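Local atomic coordinates of cysteine protease S273R (African swine fever virus pig/Kenya/KEN-50/1950, PDB entry 6LJ9), a protein that probably cleaves the viral pp220 and pp62 polyproteins into core-shell proteins as a SUMO-1-type cysteine protease, and probably blunts host pyroptosis and innate immune signalling. Residues I93-T96 with L97-W100; Q229-C232 with G233-S236; S236-Y239 with I240-L244; V247-T250 with H251-T255; Y263-R266 with T267-R271. All coordinates share one frame; numbering follows the deposited sequence.

Contact 1: I93-T96 with L97-W100; sequences IDET and LQRW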
# COMPACT_ATOMS: atom_id res chain seq x y z
N ILE B 93 16.65 14.56 -5.52
CA ILE B 93 16.06 13.78 -4.44
C ILE B 93 14.60 14.15 -4.23
O ILE B 93 13.75 13.28 -4.01
CB ILE B 93 16.89 13.96 -3.15
CG1 ILE B 93 18.32 13.45 -3.37
CG2 ILE B 93 16.23 13.25 -1.98
CD1 ILE B 93 19.26 13.77 -2.24
N ASP B 94 14.28 15.45 -4.29
CA ASP B 94 12.91 15.88 -4.08
C ASP B 94 11.99 15.33 -5.16
O ASP B 94 10.90 14.81 -4.87
CB ASP B 94 12.84 17.41 -4.05
CG ASP B 94 11.51 17.93 -3.55
OD1 ASP B 94 11.12 17.57 -2.42
OD2 ASP B 94 10.85 18.70 -4.28
N GLU B 95 12.41 15.43 -6.42
CA GLU B 95 11.59 14.96 -7.53
C GLU B 95 11.50 13.44 -7.58
O GLU B 95 10.56 12.90 -8.19
CB GLU B 95 12.14 15.51 -8.85
CG GLU B 95 12.11 17.03 -8.92
CD GLU B 95 12.96 17.58 -10.04
OE1 GLU B 95 13.42 16.78 -10.89
OE2 GLU B 95 13.19 18.81 -10.07
N THR B 96 12.45 12.73 -6.97
CA THR B 96 12.37 11.27 -6.90
C THR B 96 11.37 10.83 -5.84
O THR B 96 10.54 9.95 -6.08
CB THR B 96 13.75 10.67 -6.63
OG1 THR B 96 14.61 10.92 -7.75
CG2 THR B 96 13.65 9.17 -6.40
N LEU B 97 11.45 11.43 -4.65
CA LEU B 97 10.53 11.07 -3.57
C LEU B 97 9.10 11.49 -3.89
O LEU B 97 8.15 10.83 -3.45
CB LEU B 97 10.98 11.69 -2.25
CG LEU B 97 12.35 11.23 -1.74
CD1 LEU B 97 12.64 11.86 -0.38
CD2 LEU B 97 12.41 9.72 -1.66
N GLN B 98 8.92 12.57 -4.65
CA GLN B 98 7.59 12.95 -5.10
C GLN B 98 6.99 11.91 -6.04
O GLN B 98 5.77 11.72 -6.05
CB GLN B 98 7.63 14.32 -5.78
CG GLN B 98 7.78 15.49 -4.82
CD GLN B 98 7.96 16.81 -5.54
OE1 GLN B 98 8.63 16.88 -6.57
NE2 GLN B 98 7.36 17.87 -5.01
N ARG B 99 7.82 11.23 -6.83
CA ARG B 99 7.31 10.20 -7.73
C ARG B 99 6.99 8.91 -6.97
O ARG B 99 6.03 8.22 -7.32
CB ARG B 99 8.32 9.92 -8.84
CG ARG B 99 8.30 10.95 -9.96
CD ARG B 99 9.47 10.77 -10.91
NE ARG B 99 9.33 11.59 -12.11
CZ ARG B 99 9.63 12.88 -12.17
NH1 ARG B 99 10.09 13.51 -11.10
NH2 ARG B 99 9.46 13.55 -13.31
N TRP B 100 7.78 8.58 -5.95
CA TRP B 100 7.50 7.38 -5.17
C TRP B 100 6.21 7.53 -4.37
O TRP B 100 5.54 6.53 -4.10
CB TRP B 100 8.67 7.08 -4.23
CG TRP B 100 9.91 6.64 -4.94
CD1 TRP B 100 10.04 6.37 -6.27
CD2 TRP B 100 11.19 6.40 -4.35
NE1 TRP B 100 11.33 5.99 -6.55
CE2 TRP B 100 12.06 6.00 -5.39
CE3 TRP B 100 11.70 6.49 -3.05
CZ2 TRP B 100 13.40 5.68 -5.16
CZ3 TRP B 100 13.03 6.18 -2.83
CH2 TRP B 100 13.86 5.78 -3.88
O HOH W 1 7.77 17.94 -1.86
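Leu97 takes up the backbone of the preceding turn in a nearly straight bond, its N 3.0 Å from Ile93 O, and its isobutyl group runs beside the Ile93 side chain in the same direction. The two meet methyl to methyl, Ile93 CG2 to Leu97 CD1 at 4.2 Å, on the side of the helix that also packs against Leu237 of helix 232-244. Next along, Gln98 repeats the backbone bond, from its N to Asp94 O. Its extended chain passes back over that same carbonyl, which brings the amide up to the Asp94 carboxylate with the two planes 42° apart. Asp94 OD2 and Gln98 NE2 stay 3.7 Å apart; a water joins the groups through weak bonds to Asp94 OD1 and Gln98 NE2. Arg99 also doubles back. With CG beside its backbone N (chi1 -79°) and the chain stretched out to NE, NH1 reaches Glu95 O at 3.0 Å. That oxygen lies in the guanidinium plane, whereas NH1 stands well above the carbonyl plane. The NE of the same group is held by Phe76 O. Trp100 closes the stretch: its N bonds Thr96 O at 3.1 Å, and Thr96 CG2 sits over one face of the indole, 4.0 Å from the centroid of the six-membered ring, a CH-pi contact. Thr96 OG1 is turned back to Asn92 O, one turn earlier. Arg241 of helix 232-244 adds a cation-pi partner to the same indole. The whole is the i to i+4 ladder of an amphipathic alpha-helix, here helix 90-103, with its Ile93, Leu97 and Trp100 side against helix 232-244.

Contact 2: Q229-C232 with G233-S236; sequences QTEC and GPYS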
# COMPACT_ATOMS: atom_id res chain seq x y z
N GLN B 229 33.36 8.21 -2.77
CA GLN B 229 33.08 9.57 -2.33
C GLN B 229 31.86 10.16 -3.03
O GLN B 229 31.65 11.37 -2.95
CB GLN B 229 34.30 10.46 -2.59
CG GLN B 229 35.57 10.02 -1.89
CD GLN B 229 36.76 10.88 -2.26
OE1 GLN B 229 36.71 11.64 -3.23
NE2 GLN B 229 37.84 10.76 -1.50
N THR B 230 31.06 9.33 -3.69
CA THR B 230 30.03 9.83 -4.60
C THR B 230 28.64 9.25 -4.40
O THR B 230 27.67 9.87 -4.85
CB THR B 230 30.44 9.57 -6.06
OG1 THR B 230 30.59 8.16 -6.27
CG2 THR B 230 31.74 10.26 -6.39
N GLU B 231 28.50 8.09 -3.76
CA GLU B 231 27.24 7.36 -3.79
C GLU B 231 26.40 7.52 -2.53
O GLU B 231 25.46 6.75 -2.33
CB GLU B 231 27.52 5.87 -4.04
CG GLU B 231 28.36 5.62 -5.27
CD GLU B 231 27.76 6.23 -6.52
OE1 GLU B 231 26.63 5.85 -6.88
OE2 GLU B 231 28.42 7.10 -7.13
N CYS B 232 26.70 8.52 -1.70
CA CYS B 232 25.89 8.74 -0.50
C CYS B 232 24.46 9.12 -0.86
O CYS B 232 23.52 8.78 -0.12
CB CYS B 232 26.52 9.83 0.37
SG CYS B 232 26.82 11.39 -0.47
N GLY B 233 24.26 9.80 -1.99
CA GLY B 233 22.94 10.11 -2.48
C GLY B 233 22.15 8.86 -2.83
O GLY B 233 21.06 8.62 -2.30
N PRO B 234 22.69 8.05 -3.75
CA PRO B 234 22.02 6.76 -4.05
C PRO B 234 21.86 5.87 -2.83
O PRO B 234 20.86 5.14 -2.74
CB PRO B 234 22.95 6.13 -5.09
CG PRO B 234 23.58 7.29 -5.77
CD PRO B 234 23.77 8.34 -4.70
N TYR B 235 22.81 5.89 -1.90
CA TYR B 235 22.68 5.10 -0.68
C TYR B 235 21.45 5.53 0.12
O TYR B 235 20.67 4.69 0.59
CB TYR B 235 23.94 5.22 0.18
CG TYR B 235 24.95 4.11 -0.01
CD1 TYR B 235 24.72 2.84 0.50
CD2 TYR B 235 26.14 4.34 -0.68
CE1 TYR B 235 25.64 1.83 0.34
CE2 TYR B 235 27.07 3.33 -0.85
CZ TYR B 235 26.82 2.08 -0.34
OH TYR B 235 27.74 1.08 -0.50
N SER B 236 21.27 6.84 0.29
CA SER B 236 20.16 7.34 1.10
C SER B 236 18.82 7.05 0.44
O SER B 236 17.85 6.69 1.12
CB SER B 236 20.32 8.83 1.35
OG SER B 236 21.58 9.12 1.93
O HOH W 2 25.29 11.43 -4.48
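This is the N-terminal turn of helix 232-244, where the loop after strand 215-220 enters the helix and Cys232, the probable nucleophile, sits in its first turn. Glu231 is the N-cap residue, and its carbonyl opens the ladder: Tyr235 N bonds Glu231 O at 2.8 Å. The same oxygen lies near the edge of the tyrosine ring, 3.0 Å from Tyr235 CD2, while Glu231 CB is 3.9 Å from Tyr235 CD2. The glutamate chain bends at chi2 (-55°), which brings OE1 to 3.6 Å from Pro234 CG and lets the proline ring pack obliquely against it. Its OE2 receives Thr230 OG1 at 2.6 Å on the anti lone pair, Thr85 OG1 bonds both of these oxygens, and OE1 makes a salt bridge with Arg266. Cys232 O accepts Ser236 N at 3.0 Å; Ser236 OG lies 2.8 Å from the same carbonyl. A water links Thr230 O to Gly233 N, weakly at the glycine. Cys232 SG stands between its own backbone N and carbonyl carbon (chi1 55°), 3.4 Å from Gly233 N. The bonds to Glu231 O and Cys232 O thus fix the helix start and place the thiol beside Gln226 and His168, consistent with its inferred role.

Contact 3: S236-Y239 with I240-L244; sequences SLFY and IRARL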
# COMPACT_ATOMS: atom_id res chain seq x y z
N SER B 236 21.27 6.84 0.29
CA SER B 236 20.16 7.34 1.10
C SER B 236 18.82 7.05 0.44
O SER B 236 17.85 6.69 1.12
CB SER B 236 20.32 8.83 1.35
OG SER B 236 21.58 9.12 1.93
N LEU B 237 18.74 7.20 -0.88
CA LEU B 237 17.49 6.91 -1.58
C LEU B 237 17.18 5.42 -1.59
O LEU B 237 16.01 5.02 -1.50
CB LEU B 237 17.55 7.45 -3.01
CG LEU B 237 17.37 8.96 -3.18
CD1 LEU B 237 17.58 9.35 -4.64
CD2 LEU B 237 15.99 9.39 -2.71
N PHE B 238 18.21 4.58 -1.70
CA PHE B 238 17.99 3.14 -1.73
C PHE B 238 17.47 2.63 -0.39
O PHE B 238 16.66 1.70 -0.34
CB PHE B 238 19.28 2.41 -2.11
CG PHE B 238 19.16 0.91 -2.08
CD1 PHE B 238 18.64 0.23 -3.17
CD2 PHE B 238 19.58 0.18 -0.98
CE1 PHE B 238 18.53 -1.15 -3.15
CE2 PHE B 238 19.48 -1.19 -0.96
CZ PHE B 238 18.95 -1.86 -2.05
N TYR B 239 17.94 3.22 0.71
CA TYR B 239 17.46 2.82 2.03
C TYR B 239 15.96 3.06 2.15
O TYR B 239 15.21 2.19 2.61
CB TYR B 239 18.21 3.58 3.12
CG TYR B 239 17.81 3.20 4.53
CD1 TYR B 239 18.36 2.08 5.14
CD2 TYR B 239 16.90 3.96 5.25
CE1 TYR B 239 18.00 1.72 6.43
CE2 TYR B 239 16.54 3.61 6.54
CZ TYR B 239 17.09 2.49 7.12
OH TYR B 239 16.73 2.13 8.40
N ILE B 240 15.50 4.24 1.72
CA ILE B 240 14.07 4.55 1.78
C ILE B 240 13.28 3.60 0.90
O ILE B 240 12.23 3.09 1.30
CB ILE B 240 13.83 6.02 1.39
CG1 ILE B 240 14.47 6.96 2.42
CG2 ILE B 240 12.33 6.29 1.25
CD1 ILE B 240 14.27 8.43 2.11
N ARG B 241 13.77 3.34 -0.31
CA ARG B 241 13.05 2.46 -1.23
C ARG B 241 13.02 1.02 -0.71
O ARG B 241 12.00 0.34 -0.82
CB ARG B 241 13.68 2.51 -2.62
CG ARG B 241 12.98 1.65 -3.65
CD ARG B 241 11.50 1.99 -3.73
NE ARG B 241 10.79 1.16 -4.69
CZ ARG B 241 10.54 1.51 -5.95
NH1 ARG B 241 10.95 2.68 -6.40
NH2 ARG B 241 9.88 0.68 -6.75
N ALA B 242 14.14 0.55 -0.15
CA ALA B 242 14.17 -0.81 0.39
C ALA B 242 13.22 -0.95 1.58
O ALA B 242 12.53 -1.97 1.71
CB ALA B 242 15.59 -1.19 0.79
N ARG B 243 13.18 0.05 2.46
CA ARG B 243 12.25 0.00 3.59
C ARG B 243 10.80 0.07 3.10
O ARG B 243 9.91 -0.55 3.69
CB ARG B 243 12.53 1.14 4.57
CG ARG B 243 13.93 1.11 5.17
CD ARG B 243 14.09 0.02 6.21
NE ARG B 243 13.27 0.25 7.39
CZ ARG B 243 12.16 -0.42 7.67
NH1 ARG B 243 11.73 -1.37 6.86
NH2 ARG B 243 11.47 -0.14 8.77
N LEU B 244 10.55 0.83 2.03
CA LEU B 244 9.21 0.89 1.46
C LEU B 244 8.79 -0.47 0.90
O LEU B 244 7.63 -0.86 1.03
CB LEU B 244 9.15 1.95 0.36
CG LEU B 244 9.05 3.41 0.82
CD1 LEU B 244 9.13 4.35 -0.38
CD2 LEU B 244 7.77 3.64 1.60
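Helix 232-244 from Ser236 onward, in the helix that carries the probable nucleophile at its start in this Ulp1-type fold, supplies both segments. Tyr239 and Arg243, one turn apart, make its main side-chain contact. They lie side by side and point the same way, and Arg243 CG rests over one face of the phenol ring, 4.0 Å from the centroid and 15° off the normal, a CH-pi contact. Folds at chi2 (-74°) and again at chi3 keep the aliphatic part of the arginine on the ring, with CD 4.0 Å from Tyr239 OH. Ring and guanidinium planes stand 78° apart. Both polar ends go to the same acid: Glu184 takes Tyr239 OH and pairs with Arg243, which also bridges to Asp175. Beneath them Arg243 N bonds Tyr239 O at 3.0 Å, and Ala242 N bonds Phe238 O at 2.8 Å. Ala242 CB approaches the Phe238 ring obliquely, 4.3 Å from CE2, whereas Ile240 N reaches Ser236 O only weakly. Tyr239 stacks on Phe186 and meets Phe252 edge-to-face. The helix packs on strands 152-158 and 169-175 through residues such as Ile240 on Val156 and Tyr239 on Phe173, with helix 249-254 next to it and also on the sheet.

Contact 4: V247-T250 with H251-T255; sequences VSYT and HFIST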
# COMPACT_ATOMS: atom_id res chain seq x y z
N VAL B 247 12.11 -4.24 3.14
CA VAL B 247 13.41 -4.78 3.53
C VAL B 247 13.72 -4.26 4.93
O VAL B 247 13.78 -3.04 5.15
CB VAL B 247 14.51 -4.39 2.53
CG1 VAL B 247 15.88 -4.85 3.04
CG2 VAL B 247 14.22 -4.98 1.16
N SER B 248 13.90 -5.17 5.88
CA SER B 248 14.11 -4.77 7.27
C SER B 248 15.39 -3.96 7.42
O SER B 248 16.36 -4.14 6.66
CB SER B 248 14.16 -6.00 8.17
OG SER B 248 14.39 -5.63 9.52
N TYR B 249 15.40 -3.06 8.40
CA TYR B 249 16.59 -2.28 8.69
C TYR B 249 17.74 -3.15 9.18
O TYR B 249 18.91 -2.74 9.07
CB TYR B 249 16.29 -1.19 9.73
CG TYR B 249 15.70 -1.70 11.03
CD1 TYR B 249 16.49 -2.38 11.95
CD2 TYR B 249 14.37 -1.48 11.35
CE1 TYR B 249 15.96 -2.84 13.14
CE2 TYR B 249 13.83 -1.94 12.54
CZ TYR B 249 14.63 -2.61 13.43
OH TYR B 249 14.10 -3.07 14.61
N THR B 250 17.44 -4.33 9.72
CA THR B 250 18.48 -5.25 10.17
C THR B 250 19.39 -5.70 9.04
O THR B 250 20.54 -6.08 9.30
CB THR B 250 17.85 -6.48 10.84
OG1 THR B 250 17.22 -7.29 9.84
CG2 THR B 250 16.80 -6.06 11.87
N HIS B 251 18.90 -5.69 7.79
CA HIS B 251 19.76 -6.02 6.66
C HIS B 251 20.85 -4.97 6.48
O HIS B 251 22.00 -5.30 6.18
CB HIS B 251 18.93 -6.14 5.38
CG HIS B 251 19.65 -6.81 4.25
ND1 HIS B 251 19.37 -8.10 3.85
CD2 HIS B 251 20.62 -6.37 3.42
CE1 HIS B 251 20.15 -8.42 2.83
NE2 HIS B 251 20.92 -7.39 2.56
N PHE B 252 20.50 -3.69 6.65
CA PHE B 252 21.48 -2.62 6.58
C PHE B 252 22.39 -2.58 7.80
O PHE B 252 23.38 -1.84 7.78
CB PHE B 252 20.77 -1.27 6.43
CG PHE B 252 19.98 -1.13 5.15
CD1 PHE B 252 18.72 -1.70 5.04
CD2 PHE B 252 20.49 -0.42 4.08
CE1 PHE B 252 17.99 -1.57 3.87
CE2 PHE B 252 19.76 -0.29 2.91
CZ PHE B 252 18.51 -0.86 2.80
N ILE B 253 22.07 -3.34 8.84
CA ILE B 253 22.89 -3.36 10.05
C ILE B 253 23.94 -4.46 10.00
O ILE B 253 25.04 -4.29 10.53
CB ILE B 253 21.98 -3.50 11.29
CG1 ILE B 253 21.13 -2.25 11.48
CG2 ILE B 253 22.80 -3.79 12.54
CD1 ILE B 253 20.24 -2.29 12.71
N SER B 254 23.64 -5.59 9.35
CA SER B 254 24.50 -6.77 9.43
C SER B 254 25.19 -7.14 8.13
O SER B 254 26.23 -7.80 8.18
CB SER B 254 23.70 -7.98 9.93
OG SER B 254 22.55 -8.19 9.12
N THR B 255 24.66 -6.75 6.98
CA THR B 255 25.22 -7.12 5.68
C THR B 255 25.60 -5.86 4.91
O THR B 255 24.82 -4.91 4.84
CB THR B 255 24.22 -7.95 4.87
OG1 THR B 255 23.78 -9.07 5.65
CG2 THR B 255 24.88 -8.46 3.60
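The Phe252 ring is met at its edge by the preceding turn: Ser248 O lies in its plane, 3.8 Å from CD1, and Tyr249 O lies near that edge too. Val247 crosses the phenylalanine at about a right angle and touches it obliquely, CG1 to Phe252 CE1 at 4.0 Å. The same methyl reaches His251 CB, coming at the imidazole aslant. Beyond the two segments, Phe252 meets Phe186 edge-to-face. The Tyr249 ring takes Ile253 at its edge as well, with CD1 of the isoleucine 3.8 Å from CD1 of the tyrosine and the two side chains lying alongside. Tyr249 gets there with CG between its backbone N and carbonyl carbon (chi1 56°), a placement that swings the ring back beside Ile253.

The polar part runs along the backbone. His251 N bonds Ser248 O at 3.2 Å, the donor standing high above the carbonyl plane, as in the tight first turn of this short helix. Two residues on, Thr250 O gathers three donors. Ser254 OG gives it the good bond, 2.9 Å, tilted only 26° from the carbonyl plane, while Ile253 N and Ser254 N reach it weakly. Ser248 OG and Thr250 OG1 are joined by a weak bond of 3.3 Å.

Helix 249-254 is therefore weakly bonded at its start and in the two amides on Thr250 O; Ser254 OG supplements these, while Thr255 N bonds His251 O at 3.1 Å. The buried face rests on aromatic edges and methyl groups, with carbonyl oxygens turned to the weakly positive C-H rim of Phe252.

Contact 5: Y263-R266 with T267-R271; sequences YKFR and THLFR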
# COMPACT_ATOMS: atom_id res chain seq x y z
N TYR B 263 25.69 2.17 -7.53
CA TYR B 263 25.89 2.80 -8.83
C TYR B 263 24.91 2.25 -9.85
O TYR B 263 24.42 2.99 -10.71
CB TYR B 263 27.33 2.60 -9.30
CG TYR B 263 27.64 3.27 -10.61
CD1 TYR B 263 27.87 4.64 -10.67
CD2 TYR B 263 27.68 2.55 -11.80
CE1 TYR B 263 28.15 5.27 -11.88
CE2 TYR B 263 27.96 3.16 -13.00
CZ TYR B 263 28.19 4.52 -13.04
OH TYR B 263 28.47 5.15 -14.23
N LYS B 264 24.62 0.95 -9.78
CA LYS B 264 23.59 0.37 -10.64
C LYS B 264 22.20 0.87 -10.25
O LYS B 264 21.30 0.91 -11.09
CB LYS B 264 23.64 -1.15 -10.58
CG LYS B 264 24.90 -1.76 -11.19
CD LYS B 264 24.89 -3.28 -11.06
CE LYS B 264 26.12 -3.89 -11.70
NZ LYS B 264 26.16 -5.37 -11.52
N PHE B 265 22.02 1.26 -8.98
CA PHE B 265 20.74 1.80 -8.55
C PHE B 265 20.44 3.15 -9.17
O PHE B 265 19.28 3.57 -9.20
CB PHE B 265 20.70 1.89 -7.02
CG PHE B 265 19.37 2.32 -6.47
CD1 PHE B 265 18.24 1.56 -6.69
CD2 PHE B 265 19.26 3.48 -5.72
CE1 PHE B 265 17.01 1.95 -6.19
CE2 PHE B 265 18.04 3.88 -5.21
CZ PHE B 265 16.91 3.11 -5.44
N ARG B 266 21.47 3.85 -9.68
CA ARG B 266 21.24 5.09 -10.40
C ARG B 266 20.37 4.87 -11.63
O ARG B 266 19.58 5.75 -11.99
CB ARG B 266 22.57 5.73 -10.80
CG ARG B 266 23.40 6.24 -9.63
CD ARG B 266 24.76 6.73 -10.12
NE ARG B 266 25.54 7.36 -9.05
CZ ARG B 266 25.60 8.67 -8.84
NH1 ARG B 266 24.92 9.50 -9.62
NH2 ARG B 266 26.33 9.15 -7.84
N THR B 267 20.51 3.72 -12.28
CA THR B 267 19.67 3.40 -13.43
C THR B 267 18.22 3.12 -13.03
O THR B 267 17.33 3.19 -13.88
CB THR B 267 20.24 2.20 -14.19
OG1 THR B 267 20.09 1.01 -13.40
CG2 THR B 267 21.71 2.42 -14.50
N HIS B 268 17.98 2.82 -11.76
CA HIS B 268 16.62 2.67 -11.25
C HIS B 268 16.00 4.00 -10.84
O HIS B 268 14.77 4.08 -10.69
CB HIS B 268 16.59 1.73 -10.05
CG HIS B 268 16.91 0.30 -10.38
ND1 HIS B 268 16.21 -0.76 -9.86
CD2 HIS B 268 17.87 -0.23 -11.18
CE1 HIS B 268 16.72 -1.89 -10.32
NE2 HIS B 268 17.72 -1.60 -11.13
N LEU B 269 16.81 5.05 -10.67
CA LEU B 269 16.33 6.32 -10.14
C LEU B 269 15.98 7.32 -11.24
O LEU B 269 14.91 7.93 -11.21
CB LEU B 269 17.39 6.92 -9.21
CG LEU B 269 17.59 6.27 -7.84
CD1 LEU B 269 18.81 6.85 -7.14
CD2 LEU B 269 16.35 6.46 -6.98
N PHE B 270 16.88 7.50 -12.20
CA PHE B 270 16.78 8.60 -13.14
C PHE B 270 16.53 8.11 -14.56
O PHE B 270 16.80 6.95 -14.90
CB PHE B 270 18.06 9.46 -13.11
CG PHE B 270 18.49 9.85 -11.72
CD1 PHE B 270 17.70 10.70 -10.96
CD2 PHE B 270 19.67 9.37 -11.19
CE1 PHE B 270 18.09 11.06 -9.68
CE2 PHE B 270 20.06 9.73 -9.91
CZ PHE B 270 19.27 10.58 -9.16
N ARG B 271 16.01 9.02 -15.38
CA ARG B 271 15.81 8.77 -16.79
C ARG B 271 17.07 9.13 -17.57
O ARG B 271 18.01 9.74 -17.05
CB ARG B 271 14.61 9.57 -17.31
CG ARG B 271 14.76 11.09 -17.18
CD ARG B 271 13.72 11.82 -18.02
NE ARG B 271 13.86 13.27 -17.93
CZ ARG B 271 13.07 14.05 -17.20
NH1 ARG B 271 12.08 13.52 -16.50
NH2 ARG B 271 13.27 15.36 -17.17
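Helix 259-269 reaches a kinked, weakly bonded C-terminal end here: the N of Thr267 and His268 make no bond to the turn four residues back, and the chain passes from helical angles into the short strand 270-271. Bonds from i+3 to i, as in a 3-10 turn, take over at Thr267, His268 and Leu269, before Phe270 N returns to i+4. Thr267 N reaches Lys264 O at 3.2 Å and His268 N reaches Phe265 O at 3.0 Å, both from well above the carbonyl plane. Arg266 O then accepts two donors from the same face of its plane, Leu269 N, far out of it, and Phe270 N at 3.2 Å, nearly in line with the C=O. The strand that follows pairs in a two-stranded parallel sheet with 78-79.

Among the side chains, Phe265 is the centre. Its CG lies anti to the backbone N (chi1 -175°), which lays the ring down beside the next turn. Leu269 crosses it obliquely, CD2 3.6 Å from Phe265 CE2, and its CG makes an off-centre CH-pi contact with the ring. His268 lies on the CD1 side of the ring, CB 3.7 Å from Phe265 CD1, at a slant, and the two ring planes are 39° apart. The imidazole is tied by ND1 to Ser9. Leu269 also packs on Trp100 of helix 90-103 and Leu237 of helix 232-244. The extended Arg266, besides pairing with Glu231, gives NH1 to the carbonyls of Gly86 and Pro81. Back at the kink, Thr267 OG1 donates to Lys264 O at 2.6 Å, alongside the bond from its own backbone N to the same oxygen.

In the fold
From the N terminus, contact 1 comes first, on helix 90-103, well before the others; in the Ulp1-type catalytic region contacts 2 and 3 overlap at Ser236, then contacts 4 and 5 follow in series. Each is a local turn, so none closes a long loop and none nest or cross. Contacts 2 and 3 run together down helix 232-244. Contact 4 follows at once, Ala242 O probably hydrogen-bonding Val247 N, and its Phe252 packs on contact 3. Contact 5 returns to contact 2, where Phe265 meets Pro234 O. It also touches contact 3, Phe265 against Phe238, and contact 1, Leu269 against Thr96, tying helices 90-103, 232-244 and 259-269 together.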